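Local structure of aromatic-amino-acid aminotransferase (Burkholderia pseudomallei, 4F4E) at residues 144-150 and 165-171; 151-156 and 201-207; 370-376 and 395-401. The protein probably transfers amino groups between aromatic amino acids such as tyrosine and 2-oxoglutarate, working as a homodimer with pyridoxal 5'-phosphate. All coordinates share one frame; numbering follows the deposited sequence. Where two conformers were deposited one is given.

Contact 1 (144-150 and 165-171). With EDO (1,2-ethanediol), chain C.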
loop_
_atom_site.group_PDB
_atom_site.type_symbol
_atom_site.label_atom_id
_atom_site.label_comp_id
_atom_site.label_asym_id
_atom_site.label_seq_id
_atom_site.Cartn_x
_atom_site.Cartn_y
_atom_site.Cartn_z
ATOM N N ALA A 144 18.090 15.883 8.626
ATOM C CA ALA A 144 18.206 14.963 9.774
ATOM C C ALA A 144 18.807 13.620 9.371
ATOM O O ALA A 144 18.548 13.141 8.296
ATOM C CB ALA A 144 16.832 14.748 10.439
ATOM N N LYS A 145 19.620 13.009 10.244
ATOM C CA LYS A 145 20.083 11.665 10.023
ATOM C C LYS A 145 19.153 10.712 10.780
ATOM O O LYS A 145 18.436 11.128 11.684
ATOM C CB LYS A 145 21.523 11.505 10.473
ATOM C CG LYS A 145 22.491 12.422 9.692
ATOM C CD LYS A 145 23.897 12.285 10.208
ATOM C CE LYS A 145 24.780 13.310 9.511
ATOM N NZ LYS A 145 25.894 13.641 10.422
ATOM N N VAL A 146 19.206 9.448 10.402
ATOM C CA VAL A 146 18.463 8.393 11.050
ATOM C C VAL A 146 19.423 7.414 11.665
ATOM O O VAL A 146 20.370 6.961 10.994
ATOM C CB VAL A 146 17.596 7.658 10.030
ATOM C CG1 VAL A 146 16.922 6.450 10.682
ATOM C CG2 VAL A 146 16.595 8.614 9.456
ATOM N N ALA A 147 19.185 7.054 12.924
ATOM C CA ALA A 147 20.025 6.120 13.662
ATOM C C ALA A 147 19.232 4.870 13.948
ATOM O O ALA A 147 18.146 4.954 14.492
ATOM C CB ALA A 147 20.502 6.736 14.968
ATOM N N ILE A 148 19.822 3.729 13.588
ATOM C CA ILE A 148 19.246 2.411 13.787
ATOM C C ILE A 148 20.122 1.550 14.680
ATOM O O ILE A 148 21.314 1.828 14.843
ATOM C CB ILE A 148 18.963 1.703 12.434
ATOM C CG1 ILE A 148 20.245 1.441 11.633
ATOM C CG2 ILE A 148 17.993 2.538 11.652
ATOM C CD1 ILE A 148 20.050 0.472 10.464
ATOM N N SER A 149 19.567 0.458 15.218
ATOM C CA SER A 149 20.393 -0.416 16.053
ATOM C C SER A 149 21.423 -1.163 15.231
ATOM O O SER A 149 21.165 -1.527 14.072
ATOM C CB SER A 149 19.542 -1.384 16.873
ATOM O OG SER A 149 18.744 -2.266 16.079
ATOM N N ASP A 150 22.573 -1.442 15.844
ATOM C CA ASP A 150 23.558 -2.380 15.303
ATOM C C ASP A 150 23.356 -3.783 15.884
ATOM O O ASP A 150 23.674 -4.013 17.068
ATOM C CB ASP A 150 24.965 -1.907 15.712
ATOM C CG ASP A 150 26.068 -2.832 15.208
ATOM O OD1 ASP A 150 25.878 -3.419 14.134
ATOM O OD2 ASP A 150 27.110 -2.929 15.898
ATOM N N PHE A 165 17.324 9.757 3.603
ATOM C CA PHE A 165 18.116 10.004 4.824
ATOM C C PHE A 165 19.451 9.278 4.828
ATOM O O PHE A 165 19.572 8.163 4.360
ATOM C CB PHE A 165 17.337 9.502 6.060
ATOM C CG PHE A 165 16.038 10.221 6.314
ATOM C CD1 PHE A 165 16.041 11.432 6.980
ATOM C CD2 PHE A 165 14.823 9.667 5.942
ATOM C CE1 PHE A 165 14.862 12.124 7.247
ATOM C CE2 PHE A 165 13.633 10.343 6.195
ATOM C CZ PHE A 165 13.658 11.575 6.854
ATOM N N GLU A 166 20.476 9.897 5.408
ATOM C CA GLU A 166 21.698 9.183 5.744
ATOM C C GLU A 166 21.400 8.369 7.003
ATOM O O GLU A 166 20.845 8.906 7.965
ATOM C CB GLU A 166 22.826 10.193 6.019
ATOM C CG GLU A 166 24.110 9.556 6.532
ATOM C CD GLU A 166 25.169 10.571 6.953
ATOM O OE1 GLU A 166 25.055 11.745 6.542
ATOM O OE2 GLU A 166 26.092 10.158 7.715
ATOM N N VAL A 167 21.790 7.092 7.011
ATOM C CA VAL A 167 21.512 6.192 8.138
ATOM C C VAL A 167 22.833 5.846 8.831
ATOM O O VAL A 167 23.814 5.509 8.190
ATOM C CB VAL A 167 20.781 4.919 7.665
ATOM C CG1 VAL A 167 20.506 3.975 8.857
ATOM C CG2 VAL A 167 19.480 5.292 6.921
ATOM N N VAL A 168 22.832 5.929 10.157
ATOM C CA VAL A 168 23.962 5.545 10.953
ATOM C C VAL A 168 23.439 4.518 11.954
ATOM O O VAL A 168 22.214 4.373 12.100
ATOM C CB VAL A 168 24.563 6.728 11.724
ATOM C CG1 VAL A 168 25.118 7.828 10.795
ATOM C CG2 VAL A 168 23.578 7.321 12.722
ATOM N N ALA A 169 24.343 3.836 12.648
ATOM C CA ALA A 169 23.963 2.790 13.592
ATOM C C ALA A 169 24.500 3.099 14.971
ATOM O O ALA A 169 25.667 3.543 15.128
ATOM C CB ALA A 169 24.463 1.424 13.125
ATOM N N TYR A 170 23.664 2.911 15.987
ATOM C CA TYR A 170 24.124 2.978 17.341
ATOM C C TYR A 170 24.529 1.578 17.819
ATOM O O TYR A 170 23.864 0.595 17.464
ATOM C CB TYR A 170 23.100 3.602 18.310
ATOM C CG TYR A 170 21.693 3.022 18.286
ATOM C CD1 TYR A 170 21.369 1.913 19.024
ATOM C CD2 TYR A 170 20.674 3.624 17.549
ATOM C CE1 TYR A 170 20.072 1.392 19.017
ATOM C CE2 TYR A 170 19.370 3.127 17.562
ATOM C CZ TYR A 170 19.082 1.994 18.271
ATOM O OH TYR A 170 17.788 1.446 18.261
ATOM N N PRO A 171 25.630 1.492 18.598
ATOM C CA PRO A 171 25.958 0.221 19.243
ATOM C C PRO A 171 24.735 -0.350 19.947
ATOM O O PRO A 171 23.973 0.415 20.542
ATOM C CB PRO A 171 27.068 0.598 20.238
ATOM C CG PRO A 171 27.680 1.851 19.678
ATOM C CD PRO A 171 26.510 2.588 19.066
HETATM C C1 EDO C . 16.846 -0.908 20.326
HETATM O O1 EDO C . 16.077 -0.461 19.235
HETATM C C2 EDO C . 16.030 -1.107 21.612
HETATM O O2 EDO C . 15.129 -2.170 21.480
HETATM O O HOH W 1 20.211 12.579 6.136
#

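Contact 2 (151-156 and 201-207). With EDO (1,2-ethanediol), chain C; EDO (1,2-ethanediol), chain D.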
loop_
_atom_site.group_PDB
_atom_site.type_symbol
_atom_site.label_atom_id
_atom_site.label_comp_id
_atom_site.label_asym_id
_atom_site.label_seq_id
_atom_site.Cartn_x
_atom_site.Cartn_y
_atom_site.Cartn_z
ATOM N N PRO A 151 22.837 -4.742 15.103
ATOM C CA PRO A 151 22.225 -4.729 13.799
ATOM C C PRO A 151 20.740 -4.421 13.940
ATOM O O PRO A 151 20.225 -4.319 15.052
ATOM C CB PRO A 151 22.391 -6.171 13.340
ATOM C CG PRO A 151 22.223 -6.958 14.560
ATOM C CD PRO A 151 22.873 -6.116 15.645
ATOM N N SER A 152 20.063 -4.257 12.803
ATOM C CA SER A 152 18.626 -4.129 12.775
ATOM C C SER A 152 18.034 -4.830 11.543
ATOM O O SER A 152 18.704 -5.014 10.508
ATOM C CB SER A 152 18.237 -2.621 12.782
ATOM O OG SER A 152 16.889 -2.487 13.168
ATOM N N TRP A 153 16.763 -5.192 11.669
ATOM C CA TRP A 153 15.909 -5.600 10.569
ATOM C C TRP A 153 16.312 -4.843 9.328
ATOM O O TRP A 153 16.357 -3.607 9.316
ATOM C CB TRP A 153 14.464 -5.295 10.979
ATOM C CG TRP A 153 13.407 -5.630 9.960
ATOM C CD1 TRP A 153 13.086 -6.868 9.423
ATOM C CD2 TRP A 153 12.463 -4.683 9.348
ATOM N NE1 TRP A 153 12.034 -6.762 8.536
ATOM C CE2 TRP A 153 11.616 -5.463 8.461
ATOM C CE3 TRP A 153 12.259 -3.336 9.456
ATOM C CZ2 TRP A 153 10.614 -4.884 7.723
ATOM C CZ3 TRP A 153 11.225 -2.764 8.702
ATOM C CH2 TRP A 153 10.428 -3.529 7.869
ATOM N N GLU A 154 16.673 -5.598 8.292
ATOM C CA GLU A 154 17.345 -5.088 7.119
ATOM C C GLU A 154 16.621 -3.906 6.433
ATOM O O GLU A 154 17.250 -3.034 5.840
ATOM C CB GLU A 154 17.522 -6.229 6.115
ATOM C CG GLU A 154 18.349 -5.869 4.877
ATOM C CD GLU A 154 17.549 -5.266 3.704
ATOM O OE1 GLU A 154 16.323 -5.543 3.578
ATOM O OE2 GLU A 154 18.179 -4.494 2.898
ATOM N N ASN A 155 15.303 -3.892 6.500
ATOM C CA ASN A 155 14.549 -2.906 5.776
ATOM C C ASN A 155 14.536 -1.571 6.509
ATOM O O ASN A 155 14.167 -0.568 5.901
ATOM C CB ASN A 155 13.141 -3.432 5.447
ATOM C CG ASN A 155 12.520 -2.771 4.232
ATOM O OD1 ASN A 155 13.242 -2.298 3.364
ATOM N ND2 ASN A 155 11.168 -2.670 4.195
ATOM N N HIS A 156 15.002 -1.476 7.760
ATOM C CA HIS A 156 15.175 -0.158 8.348
ATOM C C HIS A 156 16.142 0.705 7.561
ATOM O O HIS A 156 15.788 1.788 7.073
ATOM C CB HIS A 156 15.642 -0.217 9.809
ATOM C CG HIS A 156 14.556 -0.539 10.822
ATOM N ND1 HIS A 156 14.829 -1.168 11.991
ATOM C CD2 HIS A 156 13.201 -0.235 10.859
ATOM C CE1 HIS A 156 13.699 -1.305 12.691
ATOM N NE2 HIS A 156 12.713 -0.727 12.003
ATOM N N HIS A 201 13.375 -0.368 18.571
ATOM C CA HIS A 201 12.476 -1.504 18.722
ATOM C C HIS A 201 11.825 -1.484 20.079
ATOM O O HIS A 201 12.503 -1.440 21.126
ATOM C CB HIS A 201 13.239 -2.813 18.552
ATOM C CG HIS A 201 13.940 -2.970 17.217
ATOM N ND1 HIS A 201 13.660 -3.994 16.379
ATOM C CD2 HIS A 201 14.977 -2.239 16.626
ATOM C CE1 HIS A 201 14.472 -3.917 15.287
ATOM N NE2 HIS A 201 15.299 -2.849 15.449
ATOM N N ALA A 202 10.504 -1.631 20.125
ATOM C CA ALA A 202 9.819 -1.532 21.400
ATOM C C ALA A 202 10.145 -2.715 22.290
ATOM O O ALA A 202 10.147 -2.594 23.511
ATOM C CB ALA A 202 8.293 -1.418 21.225
ATOM N N CYS A 203 10.321 -3.873 21.658
ATOM C CA CYS A 203 10.556 -5.153 22.320
ATOM C C CYS A 203 10.771 -6.199 21.228
ATOM O O CYS A 203 10.540 -5.942 20.045
ATOM C CB CYS A 203 9.398 -5.587 23.232
ATOM S SG CYS A 203 7.823 -5.970 22.475
ATOM N N CYS A 204 11.233 -7.371 21.622
ATOM C CA CYS A 204 11.383 -8.478 20.676
ATOM C C CYS A 204 12.276 -8.070 19.527
ATOM O O CYS A 204 11.907 -8.142 18.328
ATOM C CB CYS A 204 10.034 -8.958 20.190
ATOM S SG CYS A 204 8.997 -9.678 21.502
ATOM N N HIS A 205 13.466 -7.601 19.891
ATOM C CA HIS A 205 14.434 -7.088 18.916
ATOM C C HIS A 205 14.605 -7.991 17.729
ATOM O O HIS A 205 14.789 -9.197 17.876
ATOM C CB HIS A 205 15.802 -6.802 19.566
ATOM C CG HIS A 205 16.729 -6.052 18.667
ATOM N ND1 HIS A 205 17.731 -6.681 17.937
ATOM C CD2 HIS A 205 16.749 -4.690 18.277
ATOM C CE1 HIS A 205 18.360 -5.753 17.197
ATOM N NE2 HIS A 205 17.762 -4.557 17.368
ATOM N N ASN A 206 14.575 -7.391 16.541
ATOM C CA ASN A 206 14.722 -8.125 15.277
ATOM C C ASN A 206 15.978 -7.555 14.651
ATOM O O ASN A 206 15.954 -6.400 14.296
ATOM C CB ASN A 206 13.498 -7.877 14.400
ATOM C CG ASN A 206 13.634 -8.554 13.050
ATOM O OD1 ASN A 206 14.730 -9.023 12.709
ATOM N ND2 ASN A 206 12.576 -8.567 12.257
ATOM N N PRO A 207 17.089 -8.338 14.531
ATOM C CA PRO A 207 17.135 -9.802 14.493
ATOM C C PRO A 207 17.722 -10.525 15.692
ATOM O O PRO A 207 17.890 -11.746 15.605
ATOM C CB PRO A 207 18.037 -10.040 13.282
ATOM C CG PRO A 207 19.065 -8.975 13.389
ATOM C CD PRO A 207 18.340 -7.774 13.981
HETATM C C1 EDO C . 16.846 -0.908 20.326
HETATM O O1 EDO C . 16.077 -0.461 19.235
HETATM C C2 EDO C . 16.030 -1.107 21.612
HETATM O O2 EDO C . 15.129 -2.170 21.480
HETATM C C1 EDO D . 14.494 -11.034 10.138
HETATM O O1 EDO D . 15.231 -9.801 10.274
HETATM C C2 EDO D . 13.389 -10.900 9.085
HETATM O O2 EDO D . 12.286 -10.138 9.655
#

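Contact 3 (370-376 and 395-401)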
loop_
_atom_site.group_PDB
_atom_site.type_symbol
_atom_site.label_atom_id
_atom_site.label_comp_id
_atom_site.label_asym_id
_atom_site.label_seq_id
_atom_site.Cartn_x
_atom_site.Cartn_y
_atom_site.Cartn_z
ATOM N N MET A 370 10.646 -13.624 18.160
ATOM C CA MET A 370 10.754 -14.702 17.190
ATOM C C MET A 370 12.204 -15.101 16.875
ATOM O O MET A 370 12.431 -16.145 16.284
ATOM C CB MET A 370 10.091 -14.297 15.887
ATOM C CG MET A 370 8.626 -14.041 16.119
ATOM S SD MET A 370 7.728 -14.360 14.606
ATOM C CE MET A 370 6.161 -13.813 15.277
ATOM N N PHE A 371 13.159 -14.248 17.222
ATOM C CA PHE A 371 14.572 -14.469 16.841
ATOM C C PHE A 371 15.536 -14.585 17.989
ATOM O O PHE A 371 15.320 -14.039 19.089
ATOM C CB PHE A 371 15.060 -13.314 15.962
ATOM C CG PHE A 371 14.190 -13.098 14.795
ATOM C CD1 PHE A 371 14.249 -13.956 13.718
ATOM C CD2 PHE A 371 13.263 -12.074 14.804
ATOM C CE1 PHE A 371 13.393 -13.811 12.667
ATOM C CE2 PHE A 371 12.410 -11.896 13.749
ATOM C CZ PHE A 371 12.462 -12.765 12.668
ATOM N N SER A 372 16.648 -15.256 17.704
ATOM C CA SER A 372 17.822 -15.213 18.572
ATOM C C SER A 372 19.071 -15.191 17.712
ATOM O O SER A 372 19.122 -15.803 16.638
ATOM C CB SER A 372 17.885 -16.441 19.496
ATOM O OG SER A 372 17.431 -16.124 20.816
ATOM N N TYR A 373 20.075 -14.462 18.178
ATOM C CA TYR A 373 21.431 -14.622 17.657
ATOM C C TYR A 373 22.051 -15.798 18.424
ATOM O O TYR A 373 22.417 -15.677 19.624
ATOM C CB TYR A 373 22.232 -13.321 17.796
ATOM C CG TYR A 373 22.265 -12.481 16.506
ATOM C CD1 TYR A 373 21.192 -12.446 15.630
ATOM C CD2 TYR A 373 23.393 -11.742 16.166
ATOM C CE1 TYR A 373 21.256 -11.746 14.432
ATOM C CE2 TYR A 373 23.458 -11.011 14.987
ATOM C CZ TYR A 373 22.375 -10.988 14.130
ATOM O OH TYR A 373 22.418 -10.275 12.947
ATOM N N SER A 374 22.189 -16.913 17.721
ATOM C CA SER A 374 22.711 -18.142 18.310
ATOM C C SER A 374 24.146 -18.056 18.712
ATOM O O SER A 374 24.580 -18.837 19.567
ATOM C CB SER A 374 22.588 -19.347 17.370
ATOM O OG SER A 374 23.349 -19.251 16.177
ATOM N N GLY A 375 24.883 -17.190 18.036
ATOM C CA GLY A 375 26.329 -17.074 18.201
ATOM C C GLY A 375 27.093 -18.125 17.419
ATOM O O GLY A 375 28.281 -18.260 17.612
ATOM N N LEU A 376 26.435 -18.879 16.532
ATOM C CA LEU A 376 27.157 -19.794 15.668
ATOM C C LEU A 376 27.922 -18.921 14.695
ATOM O O LEU A 376 27.401 -17.901 14.244
ATOM C CB LEU A 376 26.227 -20.730 14.917
ATOM C CG LEU A 376 25.482 -21.788 15.746
ATOM C CD1 LEU A 376 24.556 -22.601 14.819
ATOM C CD2 LEU A 376 26.426 -22.726 16.473
ATOM N N THR A 395 24.824 -14.989 9.906
ATOM C CA THR A 395 25.008 -14.230 11.144
ATOM C C THR A 395 24.785 -15.008 12.433
ATOM O O THR A 395 25.069 -14.505 13.494
ATOM C CB THR A 395 23.987 -13.061 11.189
ATOM O OG1 THR A 395 22.658 -13.597 11.047
ATOM C CG2 THR A 395 24.280 -12.058 10.100
ATOM N N GLY A 396 24.284 -16.234 12.338
ATOM C CA GLY A 396 23.948 -16.984 13.505
ATOM C C GLY A 396 22.473 -16.802 13.861
ATOM O O GLY A 396 22.003 -17.469 14.775
ATOM N N ARG A 397 21.742 -15.949 13.135
ATOM C CA ARG A 397 20.307 -15.746 13.462
ATOM C C ARG A 397 19.546 -17.038 13.256
ATOM O O ARG A 397 19.742 -17.740 12.255
ATOM C CB ARG A 397 19.658 -14.680 12.595
ATOM C CG ARG A 397 18.292 -14.228 13.069
ATOM C CD ARG A 397 17.676 -13.289 12.046
ATOM N NE ARG A 397 17.066 -13.945 10.889
ATOM C CZ ARG A 397 17.139 -13.521 9.630
ATOM N NH1 ARG A 397 17.907 -12.477 9.293
ATOM N NH2 ARG A 397 16.536 -14.184 8.671
ATOM N N ILE A 398 18.699 -17.360 14.231
ATOM C CA ILE A 398 17.699 -18.454 14.120
ATOM C C ILE A 398 16.306 -17.886 14.497
ATOM O O ILE A 398 16.194 -17.005 15.361
ATOM C CB ILE A 398 18.065 -19.697 14.971
ATOM C CG1 ILE A 398 18.169 -19.385 16.473
ATOM C CG2 ILE A 398 19.384 -20.313 14.464
ATOM C CD1 ILE A 398 18.228 -20.646 17.349
ATOM N N CYS A 399 15.285 -18.371 13.793
ATOM C CA CYS A 399 13.910 -18.130 14.115
ATOM C C CYS A 399 13.437 -19.222 15.073
ATOM O O CYS A 399 13.202 -20.365 14.671
ATOM C CB CYS A 399 13.071 -18.129 12.850
ATOM S SG CYS A 399 11.363 -17.641 13.155
ATOM N N VAL A 400 13.430 -18.878 16.352
ATOM C CA VAL A 400 12.988 -19.757 17.387
ATOM C C VAL A 400 11.502 -20.066 17.244
ATOM O O VAL A 400 11.052 -21.109 17.657
ATOM C CB VAL A 400 13.356 -19.163 18.765
ATOM C CG1 VAL A 400 12.730 -19.954 19.877
ATOM C CG2 VAL A 400 14.867 -19.187 18.919
ATOM N N ALA A 401 10.765 -19.158 16.590
ATOM C CA ALA A 401 9.358 -19.367 16.203
ATOM C C ALA A 401 9.140 -20.425 15.125
ATOM O O ALA A 401 7.972 -20.769 14.823
ATOM C CB ALA A 401 8.707 -18.025 15.790
HETATM O O HOH W 2 20.663 -11.373 10.853
HETATM O O HOH W 3 24.728 -15.081 16.248
#

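Contact 1 (144-150 and 165-171)
Phe165 and Val146 touch where two parallel strands, 146-150 and 167-174, begin, Phe165 lying just before the second. Helix 154-162 joins the strands as a beta-alpha-beta unit of the large mixed sheet of this class I aminotransferase. The CG2 methyl of Val146 lies 3.6 Å from CG of Phe165. At the ring edge, in plane, sits Ala144 O. A water bridges that oxygen to Glu166 N. The side chain of Glu166 runs extended beside that of Lys145, both pointing the same way. Their charged ends, OE1 of Glu166 and NZ of Lys145, are 4.4 Å apart, too far for a salt bridge. Glu166 O takes the first rung, from Val146 N. Val167 sets its CG1 3.8 Å from CG1 of Ile148, on the face that helix 154-162 covers through Phe160 and Arg157. Val168 N bonds to Val146 O, and its O takes Ile148 N. CG2 of Val168 meets CB of Ala147 on the other face. Ile148 O takes the N-H of Tyr170 and a CA-H...O contact from Ala169; Tyr170 O takes Asp150 N. Tyr170 has CG between its backbone N and carbonyl carbon (chi1 52°), which folds the ring back over the neighbouring strand. Ser149 CA lies over one ring face, 3.7 Å from the centroid, a CH-pi contact. Tyr170 OH is hydrogen-bonded to Val199 O and accepts from O1 of a bound ethanediol at 2.7 Å.

Contact 2 (151-156 and 201-207)
Trp153 and Asn206 bring the two backbones together, their CA atoms 5.5 Å apart. Trp153 N gives its hydrogen to Asn206 O at 3.0 Å. The bond is bent, 143° at the hydrogen, and the donor stands above the carbonyl plane. Cis peptide bonds precede both Pro151 and Pro207, whose CG atoms meet at 3.9 Å. The 151-156 segment then turns into helix 154-162, and His156 N bonds back to Trp153 O. With chi1 at -162°, Ser152 OG swings to between two histidines: it is hydrogen-bonded to His201 NE2 at 2.8 Å and to His156 ND1 at 2.7 Å. The edge of His156 points to the face of His201, an offset edge-to-face pair with planes at 81°. This is the cofactor end of the fold-type I aminotransferase sheet. His156 NE2 bonds to Asp234, and Asn206 ND2 bonds to O3 of the pyridoxal phosphate carried by the modified lysine at 269. The Asn206 amide is also gripped by an ethanediol, with OD1 accepting from its O1 at 2.6 Å and ND2 donating to its O2. The amide crosses the Trp153 ring obliquely, ND2 lying 3.3 Å from CD1.

Contact 3 (370-376 and 395-401)
Tyr373 has the carbonyl O of Thr395 over one ring face, offset toward the rim. CB of Arg397 comes to its CE1 obliquely, at 3.8 Å. The Phe371 ring carries CB of Met370 on one face, and Ile398 O lies at its edge, near the plane. Arg397 runs alongside Phe371, its guanidinium plane turned 77° from the ring, and places CD 3.9 Å from CD1. The bend at chi3 (80°) turns the arginine end past this ring. An ethanediol lies about 4 Å from the Arg397 side chain. Cys399 SG makes an oblique sulfur-aromatic contact with the ring of Phe371. Beneath these side chains lies a two-stranded antiparallel sheet, separate from the large one, in the small domain of the fold-type I aminotransferase. Ser372 and Ile398 form its hydrogen-bonded pair, N to O both ways. The flanking pairs, Phe371 with Cys399 and Tyr373 with Arg397, are non-hydrogen-bonded. At one end Gly396 O is held twice by Ser374. The hydroxyl OG donates at 2.6 Å, in the carbonyl plane on a lone pair, while the backbone N comes from above it. OG also accepts from Leu376 N, an ST turn. One water joins Tyr373 OH to Thr395 OG1. Ser372 OG bonds to Gln367 and Arg345. Helix 324-354 packs on Val400, helix 378-388 on Leu376, and the loop of Asn206 and Pro207 on Phe371, Tyr373 and Arg397.

Contact 2 is the most central, its centre about 6 Å from the centre of the chain, against 17 Å for the centre of contact 1 and 15 Å for that of contact 3. Contacts 2 and 3 are buried, while contact 1 is partly buried, with exposed residues on both strands. Helix 154-162, which connects the strands of contact 1, begins in contact 2. The two touch where Ser149 OG probably bonds to His205 NE2; one ethanediol reaches both. Contact 3 lies in a separate small sheet and meets contact 2 by packing, Pro207 against Phe371, Tyr373 and Arg397. Regular backbone ladders hold contacts 1 and 3, parallel in one and antiparallel in the other. Contact 2 instead relies on a histidine-serine network beside the cofactor.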